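Local coordinates for uncharacterized protein Rv1825/MT1873 (Mycobacterium tuberculosis, PDB 3GMG), which is of unknown function, being the C-terminal DUF881-family part of a protein that is predicted to be membrane-associated, at residues P47-E52 and D127-V132; D56-L61 and T84-V89. All coordinates share one frame; numbering follows the deposited sequence.

Contact 1: residues P47-E52 and D127-V132; sequences PGVAPE and DGVKRV
Val132 packs its isopropyl group onto the backbone of Gly48. CG1 lies 3.5 Å from Gly48 O and CG2 lies 3.6 Å from Gly48 C, so both methyls rest on the same peptide group. The bare CA of Gly48 permits this closeness, since it stands only 3.9 Å from Val132 CB. A second patch is purely apolar. Val49 CG2 meets Val132 CG2 at 3.8 Å, the two side chains crossing at about a right angle, and Val129 CG2 is a looser neighbour at 4.3 Å from Val49 CG2. A chi1 of 171° sets Val49 CG1 anti to the backbone N and leaves CG2 anti to the carbonyl carbon, where this one methyl meets both Val129 of the helix and Val132 just beyond it. No hydrogen bond spans the two segments. In a domain resembling the ferredoxin-like fold, the contact joins the loop between strand 37-43 and helix 51-63 to the C-terminal end of helix 125-131. Asp44 shapes the loop, its OD1 and OD2 accepting the backbone N-H groups of Gly48 and Val49. On the helix side, Arg131 N bonds to Asp127 O (3.0 Å), whereas Val132 N reaches Val129 O only weakly.

Contact 2: residues D56-L61 and T84-V89; sequences DVINEL and TWVVGV
Ile58 alone carries the helix side of this contact, reaching Val86 and Thr84 through its terminal methyl. Along the helical segment 56-61, Asp56 and Val57 come first, both touching Ala125 at the start of helix 125-131. Ile58 follows, and its side chain leaves the helix toward segment 84-89. CG1 is anti to the carbonyl carbon (chi1 -66°) and CD1 is anti to CA (chi2 166°), an extended chain that carries CD1 away from the helix. CD1 lies 4.3 Å from Val86 CG2 and 4.4 Å from Thr84 CG2. These are loose van der Waals distances, and the 69 Å² buried in total confirms a small contact, although Ile58 and Val86 are both buried. Thr84 offers its methyl to the helix while its hydroxyl is engaged with Asp96 OD2 and Gly81 N, which should restrain the rotation of the side chain. Val86 also packs on Val95, and Ile58 on Val80. Glu60 OE2 accepts the N-H of Ala125, and Leu61 packs against Leu115 and Met119 of helix 112-119. Regular bonds, Glu60 N to Asp56 O (2.9 Å) and Leu61 N to Val57 O (3.0 Å), hold this helical turn. The antiparallel strand order 68-72, 104-109, 37-43, 135-141, with 77-79 added outside and the second helix split into 112-119 and 125-131, is consistent with a ferredoxin-like βαββαβ core, its helix 51-63 touched on one flank by Val86 of edge strand 86-87 and by Thr84 just before it.

In the fold
The centres of the two contacts lie about 12 Å apart, and helix 51-63 serves both: contact 1 uses the loop entering it, contact 2 a more central turn. Along the chain the order is 47-52, 56-61, 84-89 and 127-132, so contact 2 falls wholly between the partners of contact 1. They also touch directly, with Pro51 CG 3.3 Å from Gly88 O. Contact 2 is the more central, about 7 Å from the chain centre against about 15 Å for contact 1. Contact 1 joins the loop before helix 51-63 to the end of helix 125-131, and contact 2 joins that same helix 51-63 to the small three-stranded sheet, all within the DUF881 region.

Contact 1: residues P47-E52 and D127-V132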
loop_
_atom_site.group_PDB
_atom_site.type_symbol
_atom_site.label_atom_id
_atom_site.label_comp_id
_atom_site.label_asym_id
_atom_site.label_seq_id
_atom_site.Cartn_x
_atom_site.Cartn_y
_atom_site.Cartn_z
ATOM N N PRO A 47 14.744 -23.277 10.539
ATOM C CA PRO A 47 14.266 -22.336 9.520
ATOM C C PRO A 47 15.181 -21.124 9.423
ATOM O O PRO A 47 15.818 -20.732 10.412
ATOM C CB PRO A 47 12.911 -21.915 10.065
ATOM C CG PRO A 47 13.115 -21.964 11.564
ATOM C CD PRO A 47 13.980 -23.139 11.791
ATOM N N GLY A 48 15.241 -20.534 8.235
ATOM C CA GLY A 48 16.017 -19.325 8.021
ATOM C C GLY A 48 15.363 -18.213 7.224
ATOM O O GLY A 48 15.991 -17.187 7.025
ATOM N N VAL A 49 14.105 -18.379 6.796
ATOM C CA VAL A 49 13.485 -17.381 5.911
ATOM C C VAL A 49 12.875 -16.284 6.754
ATOM O O VAL A 49 11.911 -16.510 7.491
ATOM C CB VAL A 49 12.441 -18.011 4.947
ATOM C CG1 VAL A 49 11.647 -16.919 4.190
ATOM C CG2 VAL A 49 13.115 -18.957 3.976
ATOM N N ALA A 50 13.447 -15.088 6.638
ATOM C CA ALA A 50 13.024 -13.936 7.418
ATOM C C ALA A 50 11.888 -13.167 6.745
ATOM O O ALA A 50 11.620 -13.370 5.549
ATOM C CB ALA A 50 14.214 -12.995 7.656
ATOM N N PRO A 51 11.230 -12.266 7.488
ATOM C CA PRO A 51 10.166 -11.429 6.915
ATOM C C PRO A 51 10.539 -10.760 5.592
ATOM O O PRO A 51 9.696 -10.664 4.696
ATOM C CB PRO A 51 9.909 -10.383 7.999
ATOM C CG PRO A 51 10.338 -11.045 9.260
ATOM C CD PRO A 51 11.408 -12.010 8.935
ATOM N N GLU A 52 11.786 -10.319 5.476
ATOM C CA GLU A 52 12.250 -9.583 4.306
ATOM C C GLU A 52 12.090 -10.405 3.037
ATOM O O GLU A 52 11.752 -9.871 1.968
ATOM C CB GLU A 52 13.730 -9.193 4.494
ATOM C CG GLU A 52 13.968 -8.044 5.487
ATOM C CD GLU A 52 13.868 -8.422 6.971
ATOM O OE1 GLU A 52 13.803 -7.477 7.791
ATOM O OE2 GLU A 52 13.858 -9.624 7.335
ATOM N N ASP A 127 16.604 -16.611 -4.341
ATOM C CA ASP A 127 17.998 -16.717 -3.916
ATOM C C ASP A 127 18.128 -16.589 -2.408
ATOM O O ASP A 127 18.968 -17.280 -1.800
ATOM C CB ASP A 127 18.878 -15.705 -4.656
ATOM C CG ASP A 127 19.289 -16.195 -6.025
ATOM O OD1 ASP A 127 19.092 -17.386 -6.346
ATOM O OD2 ASP A 127 19.846 -15.384 -6.792
ATOM N N GLY A 128 17.283 -15.760 -1.795
ATOM C CA GLY A 128 17.236 -15.645 -0.331
ATOM C C GLY A 128 16.794 -16.925 0.351
ATOM O O GLY A 128 17.284 -17.282 1.434
ATOM N N VAL A 129 15.833 -17.609 -0.257
ATOM C CA VAL A 129 15.392 -18.889 0.256
ATOM C C VAL A 129 16.521 -19.909 0.176
ATOM O O VAL A 129 16.801 -20.631 1.152
ATOM C CB VAL A 129 14.161 -19.402 -0.518
ATOM C CG1 VAL A 129 13.868 -20.844 -0.156
ATOM C CG2 VAL A 129 12.937 -18.492 -0.266
ATOM N N LYS A 130 17.179 -19.964 -0.974
ATOM C CA LYS A 130 18.245 -20.917 -1.197
ATOM C C LYS A 130 19.405 -20.697 -0.239
ATOM O O LYS A 130 20.010 -21.673 0.239
ATOM C CB LYS A 130 18.750 -20.835 -2.641
ATOM C CG LYS A 130 17.809 -21.388 -3.675
ATOM C CD LYS A 130 18.374 -21.163 -5.068
ATOM C CE LYS A 130 17.563 -21.826 -6.153
ATOM N NZ LYS A 130 18.005 -21.395 -7.526
ATOM N N ARG A 131 19.717 -19.443 0.065
ATOM C CA ARG A 131 20.937 -19.171 0.837
ATOM C C ARG A 131 20.796 -19.607 2.291
ATOM O O ARG A 131 21.797 -19.798 2.980
ATOM C CB ARG A 131 21.367 -17.706 0.718
ATOM C CG ARG A 131 20.793 -16.732 1.701
ATOM C CD ARG A 131 21.585 -15.405 1.642
ATOM N NE ARG A 131 21.857 -15.011 0.254
ATOM C CZ ARG A 131 21.094 -14.205 -0.495
ATOM N NH1 ARG A 131 19.992 -13.633 -0.012
ATOM N NH2 ARG A 131 21.449 -13.952 -1.752
ATOM N N VAL A 132 19.558 -19.759 2.759
ATOM C CA VAL A 132 19.307 -20.225 4.124
ATOM C C VAL A 132 18.939 -21.712 4.160
ATOM O O VAL A 132 18.452 -22.202 5.178
ATOM C CB VAL A 132 18.266 -19.312 4.875
ATOM C CG1 VAL A 132 18.767 -17.886 4.979
ATOM C CG2 VAL A 132 16.884 -19.339 4.198
#

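Contact 2: residues D56-L61 and T84-V89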
loop_
_atom_site.group_PDB
_atom_site.type_symbol
_atom_site.label_atom_id
_atom_site.label_comp_id
_atom_site.label_asym_id
_atom_site.label_seq_id
_atom_site.Cartn_x
_atom_site.Cartn_y
_atom_site.Cartn_z
ATOM N N ASP A 56 9.794 -9.628 -0.204
ATOM C CA ASP A 56 10.348 -9.715 -1.574
ATOM C C ASP A 56 9.501 -10.611 -2.500
ATOM O O ASP A 56 9.293 -10.288 -3.677
ATOM C CB ASP A 56 11.793 -10.240 -1.572
ATOM C CG ASP A 56 12.807 -9.239 -1.008
ATOM O OD1 ASP A 56 12.491 -8.045 -0.833
ATOM O OD2 ASP A 56 13.943 -9.687 -0.729
ATOM N N VAL A 57 9.008 -11.743 -1.991
ATOM C CA VAL A 57 8.150 -12.617 -2.793
ATOM C C VAL A 57 6.925 -11.823 -3.255
ATOM O O VAL A 57 6.550 -11.848 -4.429
ATOM C CB VAL A 57 7.677 -13.869 -1.991
ATOM C CG1 VAL A 57 6.539 -14.592 -2.733
ATOM C CG2 VAL A 57 8.817 -14.835 -1.718
ATOM N N ILE A 58 6.296 -11.129 -2.329
ATOM C CA ILE A 58 5.068 -10.384 -2.616
ATOM C C ILE A 58 5.355 -9.298 -3.651
ATOM O O ILE A 58 4.606 -9.128 -4.615
ATOM C CB ILE A 58 4.484 -9.761 -1.330
ATOM C CG1 ILE A 58 4.003 -10.852 -0.365
ATOM C CG2 ILE A 58 3.314 -8.825 -1.646
ATOM C CD1 ILE A 58 3.744 -10.318 1.028
ATOM N N ASN A 59 6.440 -8.566 -3.451
ATOM C CA ASN A 59 6.749 -7.454 -4.350
ATOM C C ASN A 59 7.175 -7.926 -5.730
ATOM O O ASN A 59 6.872 -7.277 -6.740
ATOM C CB ASN A 59 7.819 -6.549 -3.730
ATOM C CG ASN A 59 7.258 -5.652 -2.639
ATOM O OD1 ASN A 59 6.080 -5.285 -2.687
ATOM N ND2 ASN A 59 8.090 -5.280 -1.675
ATOM N N GLU A 60 7.861 -9.062 -5.815
ATOM C CA GLU A 60 8.200 -9.650 -7.107
ATOM C C GLU A 60 6.927 -10.054 -7.864
ATOM O O GLU A 60 6.793 -9.818 -9.062
ATOM C CB GLU A 60 9.149 -10.850 -6.953
ATOM C CG GLU A 60 10.550 -10.409 -6.570
ATOM C CD GLU A 60 11.434 -11.529 -6.091
ATOM O OE1 GLU A 60 11.208 -12.689 -6.490
ATOM O OE2 GLU A 60 12.353 -11.234 -5.291
ATOM N N LEU A 61 5.980 -10.671 -7.167
ATOM C CA LEU A 61 4.728 -11.079 -7.789
ATOM C C LEU A 61 3.917 -9.865 -8.248
ATOM O O LEU A 61 3.347 -9.881 -9.334
ATOM C CB LEU A 61 3.895 -11.967 -6.845
ATOM C CG LEU A 61 4.505 -13.345 -6.552
ATOM C CD1 LEU A 61 3.748 -13.977 -5.371
ATOM C CD2 LEU A 61 4.485 -14.229 -7.795
ATOM N N THR A 84 -0.449 -4.765 3.410
ATOM C CA THR A 84 0.011 -5.971 4.077
ATOM C C THR A 84 1.430 -5.792 4.585
ATOM O O THR A 84 2.278 -5.253 3.884
ATOM C CB THR A 84 -0.062 -7.189 3.137
ATOM O OG1 THR A 84 -1.430 -7.589 3.014
ATOM C CG2 THR A 84 0.764 -8.354 3.685
ATOM N N TRP A 85 1.659 -6.235 5.817
ATOM C CA TRP A 85 2.977 -6.168 6.446
ATOM C C TRP A 85 3.385 -7.549 6.903
ATOM O O TRP A 85 2.530 -8.394 7.174
ATOM C CB TRP A 85 2.987 -5.191 7.642
ATOM C CG TRP A 85 1.832 -5.335 8.625
ATOM C CD1 TRP A 85 0.690 -4.580 8.659
ATOM C CD2 TRP A 85 1.718 -6.272 9.713
ATOM N NE1 TRP A 85 -0.128 -4.991 9.685
ATOM C CE2 TRP A 85 0.476 -6.028 10.347
ATOM C CE3 TRP A 85 2.541 -7.293 10.210
ATOM C CZ2 TRP A 85 0.039 -6.768 11.453
ATOM C CZ3 TRP A 85 2.100 -8.039 11.302
ATOM C CH2 TRP A 85 0.866 -7.761 11.916
ATOM N N VAL A 86 4.691 -7.769 6.971
ATOM C CA VAL A 86 5.245 -9.019 7.482
ATOM C C VAL A 86 6.296 -8.696 8.541
ATOM O O VAL A 86 7.230 -7.937 8.283
ATOM C CB VAL A 86 5.904 -9.853 6.365
ATOM C CG1 VAL A 86 6.329 -11.222 6.898
ATOM C CG2 VAL A 86 4.958 -9.992 5.163
ATOM N N VAL A 87 6.131 -9.285 9.718
ATOM C CA VAL A 87 7.128 -9.156 10.790
ATOM C C VAL A 87 7.420 -10.539 11.350
ATOM O O VAL A 87 6.859 -11.538 10.896
ATOM C CB VAL A 87 6.657 -8.202 11.921
ATOM C CG1 VAL A 87 6.367 -6.815 11.374
ATOM C CG2 VAL A 87 5.449 -8.765 12.644
ATOM N N GLY A 88 8.329 -10.604 12.314
ATOM C CA GLY A 88 8.641 -11.841 12.979
ATOM C C GLY A 88 10.034 -12.337 12.692
ATOM O O GLY A 88 10.945 -11.558 12.422
ATOM N N VAL A 89 10.189 -13.650 12.741
ATOM C CA VAL A 89 11.491 -14.287 12.636
ATOM C C VAL A 89 11.357 -15.561 11.811
ATOM O O VAL A 89 10.241 -16.042 11.603
ATOM C CB VAL A 89 12.043 -14.642 14.041
ATOM C CG1 VAL A 89 12.362 -13.365 14.832
ATOM C CG2 VAL A 89 11.056 -15.532 14.821
#